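Local coordinates for F420-dependent methylenetetrahydromethanopterin dehydrogenase (Methanopyrus kandleri, PDB 3IQE) that catalyses the reversible, coenzyme F420-dependent interconversion of methenyl- and methylenetetrahydromethanopterin, a step in methanogenesis from carbon dioxide, at the interface of chains A and B. Residues are numbered along the deposited sequence; one frame, centred on the assembly and turned at random. Chains: chain A/B, F420-dependent methylenetetrahydromethanopterin dehydrogenase.

The interface of chains A and B. Residues chain A 38-39, 55, 59; chain B 36-38, 55, 59.
A:Met55 reaches B:Ile59 along a chain whose nearly straight chi2 (-165°) carries the thioether sulfur out to the partner, while the bend at chi3 (-51°) turns the terminal methyl towards B:Arg36. On the other side, CG1 of B:Ile59 lies opposite its own carbonyl carbon, and the extended second torsion carries CD1 outwards. The two side chains meet at about a right angle, with SD of A:Met55 3.6 Å from CD1 of B:Ile59. The pairing illustrates how a two-fold axis reuses one solution: A:Ile59 and B:Met55 cross in the same manner, though less closely, CD1 of the isoleucine lying 4.1 Å from SD of the methionine. A:Met55 also passes obliquely over the aliphatic stem of B:Arg36, its CE 3.9 Å from CD, so that the arginine lends its CD methylene to the apolar contact.

Beside this packing, the backbones bond directly. The amide N of A:Gly39 donates to O of B:Val37 at 2.9 Å, tilted modestly from the carbonyl plane. In return N of B:Val37 donates to O of A:Gly39, also at 2.9 Å; this bond is straighter at the hydrogen (163°), yet its donor stands above the carbonyl plane. Together they form an antiparallel bridge, and a second bridge pairs A:Val38 with B:Val38, whose CG1 methyls approach to 4.2 Å.

Strand 33-39 of chain A thus runs antiparallel to strand 33-41 of chain B, joining the subunits edge to edge, while helix 46-63 of each chain supplies the methionine and isoleucine packed beside the strands. The enzyme is a hexamer built as a trimer of dimers, and this patch is part of a two-fold interface between two of its subunits.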
ATOM      1  N   VAL A  38     -19.542 -22.761  26.877  1.00 20.47           N
ATOM      2  CA  VAL A  38     -20.943 -22.965  26.531  1.00 21.45           C
ATOM      3  C   VAL A  38     -21.560 -21.630  26.150  1.00 20.87           C
ATOM      4  O   VAL A  38     -21.043 -20.568  26.476  1.00 20.98           O
ATOM      5  CB  VAL A  38     -21.781 -23.668  27.649  1.00 21.58           C
ATOM      6  CG1 VAL A  38     -21.058 -24.927  28.174  1.00 23.01           C
ATOM      7  CG2 VAL A  38     -22.112 -22.729  28.803  1.00 21.78           C
ATOM      8  N   GLY A  39     -22.663 -21.688  25.434  1.00 20.90           N
ATOM      9  CA  GLY A  39     -23.309 -20.472  25.030  1.00 21.25           C
ATOM     10  C   GLY A  39     -24.539 -20.677  24.186  1.00 20.74           C
ATOM     11  O   GLY A  39     -24.931 -21.797  23.895  1.00 19.01           O
ATOM     12  N   MET A  55     -27.161 -23.742  31.858  1.00 27.17           N
ATOM     13  CA  MET A  55     -26.260 -24.736  31.298  1.00 27.82           C
ATOM     14  C   MET A  55     -24.927 -24.730  32.034  1.00 27.45           C
ATOM     15  O   MET A  55     -24.487 -25.759  32.533  1.00 28.88           O
ATOM     16  CB  MET A  55     -25.988 -24.448  29.828  1.00 28.04           C
ATOM     17  CG  MET A  55     -26.903 -25.111  28.832  1.00 29.40           C
ATOM     18  SD  MET A  55     -26.152 -25.008  27.181  1.00 34.57           S
ATOM     19  CE  MET A  55     -25.771 -23.264  27.062  1.00 33.84           C
ATOM     20  N   ILE A  59     -23.321 -27.577  34.286  1.00 29.16           N
ATOM     21  CA  ILE A  59     -22.035 -28.188  34.022  1.00 29.63           C
ATOM     22  C   ILE A  59     -21.122 -28.027  35.238  1.00 29.59           C
ATOM     23  O   ILE A  59     -20.333 -28.915  35.566  1.00 28.60           O
ATOM     24  CB  ILE A  59     -21.407 -27.567  32.757  1.00 30.21           C
ATOM     25  CG1 ILE A  59     -22.209 -28.018  31.532  1.00 30.48           C
ATOM     26  CG2 ILE A  59     -19.913 -27.946  32.612  1.00 31.02           C
ATOM     27  CD1 ILE A  59     -22.126 -27.046  30.372  1.00 30.58           C
TER
ATOM     28  N   ARG B  36     -27.498 -23.885  20.576  1.00 18.45           N
ATOM     29  CA  ARG B  36     -26.658 -24.005  21.744  1.00 18.11           C
ATOM     30  C   ARG B  36     -25.264 -24.313  21.203  1.00 18.04           C
ATOM     31  O   ARG B  36     -25.130 -24.944  20.164  1.00 17.41           O
ATOM     32  CB  ARG B  36     -27.143 -25.120  22.665  1.00 18.49           C
ATOM     33  CG  ARG B  36     -28.538 -24.861  23.228  1.00 19.45           C
ATOM     34  CD  ARG B  36     -28.514 -23.765  24.279  1.00 20.49           C
ATOM     35  NE  ARG B  36     -29.835 -23.610  24.874  1.00 20.99           N
ATOM     36  CZ  ARG B  36     -30.830 -22.952  24.301  1.00 25.12           C
ATOM     37  NH1 ARG B  36     -32.003 -22.882  24.906  1.00 25.82           N
ATOM     38  NH2 ARG B  36     -30.666 -22.379  23.126  1.00 25.83           N
ATOM     39  N   VAL B  37     -24.252 -23.831  21.900  1.00 18.54           N
ATOM     40  CA  VAL B  37     -22.874 -24.062  21.536  1.00 19.25           C
ATOM     41  C   VAL B  37     -22.190 -24.628  22.762  1.00 19.06           C
ATOM     42  O   VAL B  37     -22.354 -24.094  23.859  1.00 18.91           O
ATOM     43  CB  VAL B  37     -22.176 -22.750  21.153  1.00 19.81           C
ATOM     44  CG1 VAL B  37     -20.703 -23.002  20.753  1.00 21.25           C
ATOM     45  CG2 VAL B  37     -22.912 -22.058  20.021  1.00 21.34           C
ATOM     46  N   VAL B  38     -21.411 -25.688  22.582  1.00 18.21           N
ATOM     47  CA  VAL B  38     -20.645 -26.248  23.675  1.00 19.04           C
ATOM     48  C   VAL B  38     -19.282 -26.678  23.151  1.00 19.07           C
ATOM     49  O   VAL B  38     -19.188 -27.093  22.024  1.00 18.44           O
ATOM     50  CB  VAL B  38     -21.366 -27.449  24.287  1.00 19.58           C
ATOM     51  CG1 VAL B  38     -22.660 -26.988  24.863  1.00 20.56           C
ATOM     52  CG2 VAL B  38     -21.599 -28.547  23.249  1.00 19.62           C
ATOM     53  N   MET B  55     -21.566 -33.630  26.515  1.00 23.81           N
ATOM     54  CA  MET B  55     -22.231 -32.387  26.934  1.00 24.64           C
ATOM     55  C   MET B  55     -23.383 -32.038  25.999  1.00 24.50           C
ATOM     56  O   MET B  55     -24.455 -31.642  26.444  1.00 25.15           O
ATOM     57  CB  MET B  55     -21.252 -31.217  26.888  1.00 25.65           C
ATOM     58  CG  MET B  55     -20.389 -31.028  28.117  1.00 28.17           C
ATOM     59  SD  MET B  55     -19.606 -29.390  28.084  1.00 34.67           S
ATOM     60  CE  MET B  55     -18.518 -29.518  26.677  1.00 34.04           C
ATOM     61  N   ILE B  59     -27.419 -32.089  26.776  1.00 27.01           N
ATOM     62  CA  ILE B  59     -28.233 -30.910  26.549  1.00 26.96           C
ATOM     63  C   ILE B  59     -29.346 -31.181  25.548  1.00 27.07           C
ATOM     64  O   ILE B  59     -30.425 -30.578  25.622  1.00 27.30           O
ATOM     65  CB  ILE B  59     -27.374 -29.752  26.047  1.00 27.30           C
ATOM     66  CG1 ILE B  59     -26.537 -29.211  27.207  1.00 27.27           C
ATOM     67  CG2 ILE B  59     -28.259 -28.677  25.453  1.00 28.08           C
ATOM     68  CD1 ILE B  59     -25.307 -28.461  26.755  1.00 28.22           C
TER